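Local coordinates for protein lectin (Cicer arietinum, PDB 3V6N) that agglutinates red blood cells as a chickpea seed albumin and holds calcium and sodium ions in the central channel of its four-bladed hemopexin-type beta-propeller, at residues A[74-85]-A[97-108]. Sequence-based numbering, arbitrary orientation.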
ATOM      1  N   GLU A  74     -18.761   1.534  10.574  1.00 18.76           N
ATOM      2  CA  GLU A  74     -17.324   1.547  10.358  1.00 17.92           C
ATOM      3  C   GLU A  74     -16.734   0.148  10.436  1.00 16.32           C
ATOM      4  O   GLU A  74     -17.125  -0.638  11.288  1.00 16.47           O
ATOM      5  CB  GLU A  74     -16.639   2.519  11.325  1.00 19.01           C
ATOM      6  CG  GLU A  74     -17.175   3.949  11.211  1.00 20.40           C
ATOM      7  CD  GLU A  74     -16.637   4.870  12.288  1.00 21.85           C
ATOM      8  OE1 GLU A  74     -15.665   4.511  12.969  1.00 21.84           O
ATOM      9  OE2 GLU A  74     -17.185   5.976  12.452  1.00 25.07           O
ATOM     10  N   ALA A  75     -15.803  -0.154   9.533  1.00 15.21           N
ATOM     11  CA  ALA A  75     -15.118  -1.457   9.497  1.00 14.29           C
ATOM     12  C   ALA A  75     -13.607  -1.310   9.281  1.00 13.50           C
ATOM     13  O   ALA A  75     -13.167  -0.359   8.643  1.00 13.33           O
ATOM     14  CB  ALA A  75     -15.711  -2.313   8.395  1.00 13.90           C
ATOM     15  N   PHE A  76     -12.825  -2.239   9.832  1.00 12.83           N
ATOM     16  CA  PHE A  76     -11.406  -2.339   9.509  1.00 12.56           C
ATOM     17  C   PHE A  76     -11.297  -3.267   8.315  1.00 11.88           C
ATOM     18  O   PHE A  76     -11.943  -4.321   8.268  1.00 11.46           O
ATOM     19  CB  PHE A  76     -10.562  -2.879  10.680  1.00 12.93           C
ATOM     20  CG  PHE A  76     -10.102  -1.811  11.657  1.00 13.53           C
ATOM     21  CD1 PHE A  76      -8.996  -1.013  11.379  1.00 13.79           C
ATOM     22  CD2 PHE A  76     -10.783  -1.610  12.857  1.00 13.88           C
ATOM     23  CE1 PHE A  76      -8.589  -0.022  12.266  1.00 14.26           C
ATOM     24  CE2 PHE A  76     -10.393  -0.621  13.749  1.00 14.14           C
ATOM     25  CZ  PHE A  76      -9.290   0.178  13.456  1.00 14.68           C
ATOM     26  N   ILE A  77     -10.512  -2.860   7.333  1.00 11.27           N
ATOM     27  CA  ILE A  77     -10.254  -3.709   6.168  1.00 11.06           C
ATOM     28  C   ILE A  77      -8.736  -3.899   6.088  1.00 11.03           C
ATOM     29  O   ILE A  77      -7.983  -3.062   6.582  1.00 11.56           O
ATOM     30  CB  ILE A  77     -10.866  -3.109   4.866  1.00 10.90           C
ATOM     31  CG1 ILE A  77     -10.259  -1.725   4.587  1.00 10.94           C
ATOM     32  CG2 ILE A  77     -12.402  -3.055   4.968  1.00 10.40           C
ATOM     33  CD1 ILE A  77     -10.524  -1.200   3.189  1.00 10.98           C
ATOM     34  N   PHE A  78      -8.287  -5.006   5.515  1.00 10.94           N
ATOM     35  CA  PHE A  78      -6.856  -5.289   5.413  1.00 11.26           C
ATOM     36  C   PHE A  78      -6.483  -5.723   4.008  1.00 11.58           C
ATOM     37  O   PHE A  78      -7.310  -6.265   3.290  1.00 11.12           O
ATOM     38  CB  PHE A  78      -6.444  -6.415   6.367  1.00 11.27           C
ATOM     39  CG  PHE A  78      -6.661  -6.103   7.822  1.00 11.34           C
ATOM     40  CD1 PHE A  78      -5.589  -5.820   8.643  1.00 11.64           C
ATOM     41  CD2 PHE A  78      -7.944  -6.088   8.366  1.00 11.38           C
ATOM     42  CE1 PHE A  78      -5.788  -5.546   9.988  1.00 11.93           C
ATOM     43  CE2 PHE A  78      -8.153  -5.818   9.708  1.00 11.45           C
ATOM     44  CZ  PHE A  78      -7.072  -5.549  10.519  1.00 11.61           C
ATOM     45  N   TYR A  79      -5.228  -5.470   3.637  1.00 12.14           N
ATOM     46  CA  TYR A  79      -4.599  -6.128   2.500  1.00 12.98           C
ATOM     47  C   TYR A  79      -3.114  -6.345   2.815  1.00 13.57           C
ATOM     48  O   TYR A  79      -2.365  -5.374   3.059  1.00 13.13           O
ATOM     49  CB  TYR A  79      -4.761  -5.344   1.195  1.00 13.20           C
ATOM     50  CG  TYR A  79      -3.984  -6.018   0.073  1.00 13.99           C
ATOM     51  CD1 TYR A  79      -4.441  -7.214  -0.481  1.00 14.11           C
ATOM     52  CD2 TYR A  79      -2.776  -5.491  -0.394  1.00 14.35           C
ATOM     53  CE1 TYR A  79      -3.738  -7.856  -1.475  1.00 14.80           C
ATOM     54  CE2 TYR A  79      -2.064  -6.128  -1.405  1.00 15.11           C
ATOM     55  CZ  TYR A  79      -2.554  -7.306  -1.943  1.00 15.45           C
ATOM     56  OH  TYR A  79      -1.861  -7.970  -2.939  1.00 16.52           O
ATOM     57  N   GLU A  80      -2.703  -7.611   2.830  1.00 14.03           N
ATOM     58  CA  GLU A  80      -1.367  -7.987   3.287  1.00 15.37           C
ATOM     59  C   GLU A  80      -1.017  -7.252   4.588  1.00 16.20           C
ATOM     60  O   GLU A  80      -1.789  -7.298   5.557  1.00 16.80           O
ATOM     61  CB  GLU A  80      -0.324  -7.740   2.185  1.00 15.85           C
ATOM     62  CG  GLU A  80      -0.439  -8.705   1.004  1.00 16.68           C
ATOM     63  CD  GLU A  80       0.557  -8.420  -0.123  1.00 17.29           C
ATOM     64  OE1 GLU A  80       1.385  -7.497   0.001  1.00 17.79           O
ATOM     65  OE2 GLU A  80       0.516  -9.135  -1.146  1.00 18.15           O
ATOM     66  N   ASN A  81       0.100  -6.531   4.613  1.00 17.14           N
ATOM     67  CA  ASN A  81       0.497  -5.853   5.855  1.00 18.28           C
ATOM     68  C   ASN A  81      -0.122  -4.462   6.135  1.00 17.42           C
ATOM     69  O   ASN A  81       0.255  -3.803   7.093  1.00 17.36           O
ATOM     70  CB  ASN A  81       2.026  -5.914   6.064  1.00 20.34           C
ATOM     71  CG  ASN A  81       2.781  -4.801   5.370  1.00 22.38           C
ATOM     72  OD1 ASN A  81       4.018  -4.822   5.298  1.00 25.84           O
ATOM     73  ND2 ASN A  81       2.067  -3.800   4.916  1.00 23.77           N
ATOM     74  N   PHE A  82      -1.095  -4.053   5.324  1.00 16.83           N
ATOM     75  CA  PHE A  82      -1.735  -2.736   5.458  1.00 16.08           C
ATOM     76  C   PHE A  82      -3.192  -2.846   5.887  1.00 15.76           C
ATOM     77  O   PHE A  82      -3.859  -3.816   5.569  1.00 15.30           O
ATOM     78  CB  PHE A  82      -1.647  -1.954   4.140  1.00 16.00           C
ATOM     79  CG  PHE A  82      -0.238  -1.658   3.714  1.00 16.59           C
ATOM     80  CD1 PHE A  82       0.436  -2.512   2.846  1.00 16.97           C
ATOM     81  CD2 PHE A  82       0.433  -0.545   4.211  1.00 16.52           C
ATOM     82  CE1 PHE A  82       1.748  -2.246   2.464  1.00 17.19           C
ATOM     83  CE2 PHE A  82       1.735  -0.281   3.830  1.00 16.89           C
ATOM     84  CZ  PHE A  82       2.393  -1.138   2.958  1.00 16.92           C
ATOM     85  N   CYS A  83      -3.676  -1.838   6.609  1.00 15.73           N
ATOM     86  CA  CYS A  83      -5.067  -1.784   7.006  1.00 16.21           C
ATOM     87  C   CYS A  83      -5.622  -0.358   6.976  1.00 15.81           C
ATOM     88  O   CYS A  83      -4.868   0.615   6.912  1.00 15.89           O
ATOM     89  CB  CYS A  83      -5.256  -2.401   8.399  1.00 16.85           C
ATOM     90  SG  CYS A  83      -4.287  -1.615   9.689  1.00 19.69           S
ATOM     91  N   ALA A  84      -6.941  -0.249   7.005  1.00 15.17           N
ATOM     92  CA  ALA A  84      -7.597   1.055   7.051  1.00 15.85           C
ATOM     93  C   ALA A  84      -8.908   0.942   7.816  1.00 15.82           C
ATOM     94  O   ALA A  84      -9.512  -0.138   7.867  1.00 15.44           O
ATOM     95  CB  ALA A  84      -7.836   1.596   5.635  1.00 15.21           C
ATOM     96  N   ARG A  85      -9.333   2.044   8.426  1.00 16.40           N
ATOM     97  CA  ARG A  85     -10.672   2.121   9.013  1.00 17.51           C
ATOM     98  C   ARG A  85     -11.587   2.867   8.042  1.00 16.73           C
ATOM     99  O   ARG A  85     -11.292   4.001   7.653  1.00 16.06           O
ATOM    100  CB  ARG A  85     -10.637   2.829  10.370  1.00 19.66           C
ATOM    101  CG  ARG A  85     -11.948   2.701  11.132  1.00 22.83           C
ATOM    102  CD  ARG A  85     -12.235   3.939  11.965  1.00 26.85           C
ATOM    103  NE  ARG A  85     -11.362   4.129  13.126  1.00 31.80           N
ATOM    104  CZ  ARG A  85     -11.570   3.642  14.361  1.00 37.52           C
ATOM    105  NH1 ARG A  85     -12.622   2.864  14.635  1.00 39.98           N
ATOM    106  NH2 ARG A  85     -10.702   3.925  15.343  1.00 37.63           N
ATOM    107  N   ILE A  97     -12.586   6.707   3.664  1.00 19.44           N
ATOM    108  CA  ILE A  97     -11.536   6.257   4.562  1.00 18.58           C
ATOM    109  C   ILE A  97     -11.458   7.210   5.751  1.00 18.43           C
ATOM    110  O   ILE A  97     -11.262   8.404   5.585  1.00 18.85           O
ATOM    111  CB  ILE A  97     -10.166   6.134   3.851  1.00 17.98           C
ATOM    112  CG1 ILE A  97     -10.263   5.121   2.701  1.00 17.76           C
ATOM    113  CG2 ILE A  97      -9.066   5.739   4.844  1.00 17.65           C
ATOM    114  CD1 ILE A  97      -8.995   4.962   1.879  1.00 17.59           C
ATOM    115  N   ILE A  98     -11.617   6.676   6.950  1.00 17.82           N
ATOM    116  CA  ILE A  98     -11.488   7.484   8.161  1.00 18.50           C
ATOM    117  C   ILE A  98     -10.029   7.560   8.617  1.00 19.05           C
ATOM    118  O   ILE A  98      -9.541   8.645   8.935  1.00 19.41           O
ATOM    119  CB  ILE A  98     -12.382   6.937   9.291  1.00 18.46           C
ATOM    120  CG1 ILE A  98     -13.846   7.008   8.863  1.00 18.86           C
ATOM    121  CG2 ILE A  98     -12.166   7.713  10.587  1.00 18.97           C
ATOM    122  CD1 ILE A  98     -14.770   6.178   9.728  1.00 19.14           C
ATOM    123  N   SER A  99      -9.350   6.407   8.645  1.00 19.05           N
ATOM    124  CA  SER A  99      -7.960   6.294   9.100  1.00 19.51           C
ATOM    125  C   SER A  99      -7.183   5.404   8.154  1.00 18.78           C
ATOM    126  O   SER A  99      -7.611   4.291   7.869  1.00 17.88           O
ATOM    127  CB  SER A  99      -7.886   5.605  10.461  1.00 20.95           C
ATOM    128  OG  SER A  99      -8.026   6.508  11.526  1.00 25.27           O
ATOM    129  N   GLY A 100      -6.025   5.875   7.708  1.00 18.42           N
ATOM    130  CA  GLY A 100      -5.097   5.023   6.997  1.00 18.43           C
ATOM    131  C   GLY A 100      -5.003   5.360   5.523  1.00 18.41           C
ATOM    132  O   GLY A 100      -5.457   6.427   5.111  1.00 18.33           O
ATOM    133  N   PRO A 101      -4.411   4.451   4.719  1.00 17.99           N
ATOM    134  CA  PRO A 101      -3.896   3.143   5.163  1.00 18.28           C
ATOM    135  C   PRO A 101      -2.664   3.251   6.059  1.00 18.39           C
ATOM    136  O   PRO A 101      -1.880   4.183   5.910  1.00 19.33           O
ATOM    137  CB  PRO A 101      -3.536   2.413   3.854  1.00 17.82           C
ATOM    138  CG  PRO A 101      -3.905   3.336   2.738  1.00 18.28           C
ATOM    139  CD  PRO A 101      -4.129   4.710   3.302  1.00 17.74           C
ATOM    140  N   LYS A 102      -2.505   2.287   6.963  1.00 18.04           N
ATOM    141  CA  LYS A 102      -1.349   2.188   7.845  1.00 18.76           C
ATOM    142  C   LYS A 102      -0.851   0.748   7.821  1.00 17.94           C
ATOM    143  O   LYS A 102      -1.631  -0.179   7.598  1.00 16.97           O
ATOM    144  CB  LYS A 102      -1.750   2.539   9.285  1.00 20.14           C
ATOM    145  CG  LYS A 102      -1.533   3.988   9.679  1.00 23.26           C
ATOM    146  CD  LYS A 102      -2.547   4.420  10.735  1.00 25.36           C
ATOM    147  CE  LYS A 102      -1.971   5.416  11.733  1.00 26.68           C
ATOM    148  NZ  LYS A 102      -1.433   6.627  11.064  1.00 28.55           N
ATOM    149  N   LYS A 103       0.440   0.553   8.066  1.00 17.76           N
ATOM    150  CA  LYS A 103       0.955  -0.793   8.337  1.00 17.98           C
ATOM    151  C   LYS A 103       0.268  -1.355   9.585  1.00 17.85           C
ATOM    152  O   LYS A 103      -0.074  -0.604  10.512  1.00 17.64           O
ATOM    153  CB  LYS A 103       2.469  -0.757   8.532  1.00 18.38           C
ATOM    154  CG  LYS A 103       3.229  -0.500   7.243  1.00 18.83           C
ATOM    155  CD  LYS A 103       4.665  -0.084   7.518  1.00 20.00           C
ATOM    156  CE  LYS A 103       5.375   0.303   6.224  1.00 20.18           C
ATOM    157  NZ  LYS A 103       6.835   0.038   6.315  1.00 21.25           N
ATOM    158  N   ILE A 104       0.051  -2.665   9.603  1.00 18.17           N
ATOM    159  CA  ILE A 104      -0.550  -3.332  10.779  1.00 18.92           C
ATOM    160  C   ILE A 104       0.156  -2.989  12.110  1.00 19.74           C
ATOM    161  O   ILE A 104      -0.503  -2.720  13.114  1.00 19.14           O
ATOM    162  CB  ILE A 104      -0.651  -4.860  10.578  1.00 18.58           C
ATOM    163  CG1 ILE A 104      -1.709  -5.156   9.501  1.00 17.63           C
ATOM    164  CG2 ILE A 104      -0.978  -5.568  11.902  1.00 18.19           C
ATOM    165  CD1 ILE A 104      -1.698  -6.566   8.952  1.00 17.60           C
ATOM    166  N   ALA A 105       1.484  -2.970  12.082  1.00 20.50           N
ATOM    167  CA  ALA A 105       2.309  -2.676  13.254  1.00 22.84           C
ATOM    168  C   ALA A 105       2.094  -1.265  13.797  1.00 24.08           C
ATOM    169  O   ALA A 105       2.269  -1.039  14.992  1.00 25.06           O
ATOM    170  CB  ALA A 105       3.788  -2.894  12.941  1.00 22.90           C
ATOM    171  N   ASP A 106       1.737  -0.324  12.924  1.00 24.64           N
ATOM    172  CA  ASP A 106       1.479   1.055  13.329  1.00 26.07           C
ATOM    173  C   ASP A 106       0.075   1.233  13.873  1.00 27.27           C
ATOM    174  O   ASP A 106      -0.165   2.106  14.697  1.00 28.77           O
ATOM    175  CB  ASP A 106       1.688   2.027  12.161  1.00 26.23           C
ATOM    176  CG  ASP A 106       3.162   2.205  11.799  1.00 27.43           C
ATOM    177  OD1 ASP A 106       4.049   1.864  12.611  1.00 27.43           O
ATOM    178  OD2 ASP A 106       3.437   2.676  10.684  1.00 27.54           O
ATOM    179  N   MET A 107      -0.863   0.428  13.392  1.00 27.69           N
ATOM    180  CA  MET A 107      -2.237   0.506  13.882  1.00 27.86           C
ATOM    181  C   MET A 107      -2.402  -0.319  15.161  1.00 25.79           C
ATOM    182  O   MET A 107      -3.166   0.063  16.044  1.00 25.65           O
ATOM    183  CB  MET A 107      -3.200   0.025  12.797  1.00 30.42           C
ATOM    184  CG  MET A 107      -4.649   0.418  13.016  1.00 34.36           C
ATOM    185  SD  MET A 107      -5.019   2.054  12.364  1.00 39.69           S
ATOM    186  CE  MET A 107      -5.277   1.699  10.629  1.00 34.60           C
ATOM    187  N   PHE A 108      -1.687  -1.446  15.237  1.00 24.41           N
ATOM    188  CA  PHE A 108      -1.755  -2.402  16.357  1.00 24.02           C
ATOM    189  C   PHE A 108      -0.347  -2.823  16.760  1.00 24.15           C
ATOM    190  O   PHE A 108       0.121  -3.881  16.331  1.00 23.84           O
ATOM    191  CB  PHE A 108      -2.539  -3.670  15.972  1.00 24.02           C
ATOM    192  CG  PHE A 108      -3.896  -3.406  15.379  1.00 23.70           C
ATOM    193  CD1 PHE A 108      -4.956  -2.981  16.178  1.00 23.74           C
ATOM    194  CD2 PHE A 108      -4.119  -3.597  14.023  1.00 24.39           C
ATOM    195  CE1 PHE A 108      -6.207  -2.740  15.633  1.00 23.96           C
ATOM    196  CE2 PHE A 108      -5.374  -3.352  13.465  1.00 24.73           C
ATOM    197  CZ  PHE A 108      -6.418  -2.921  14.272  1.00 24.31           C
TER
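Strands 82-85 and 100-103 run antiparallel at 145°, with Cys-83 and Lys-102 paired through two backbone hydrogen bonds (Cys-83 N to Lys-102 O, 2.8 Å), before a classic bulge shifts the register and Ile-98 and Ser-99 both donate their N-H to Arg-85 O. At the far end Ile-104 N bonds Asn-81 O at 2.8 Å, tying the start of the short helix 104-107 to the hairpin turn. Met-107 sends CG trans to its backbone N (chi1 -163°), then doubles back so that its methyl CE lies 3.6 Å from Cys-83 SG, while SD makes a Met-aromatic contact at the Phe-76 edge. Phe-108 turns an edge onto the Phe-76 face, the planes at 57°, and its CE2 lies 4.0 Å from Phe-78 CZ. Ile-104 CD1 meets the edge of Phe-78 at CD1, near the ring plane. Ile-98 CD1 stands over one face of the Glu-74 carboxylate, 3.4 Å from CD. Lys-103 lays its CG beside Phe-82 CE2 and sends NZ to Glu-80 of the second subunit. Thus the outer strand and its helix close one blade of a four-bladed hemopexin-fold propeller, with Phe-78 packed against Asp-65, which with Asn-7, Asp-121 and Asp-174 binds the axial calcium.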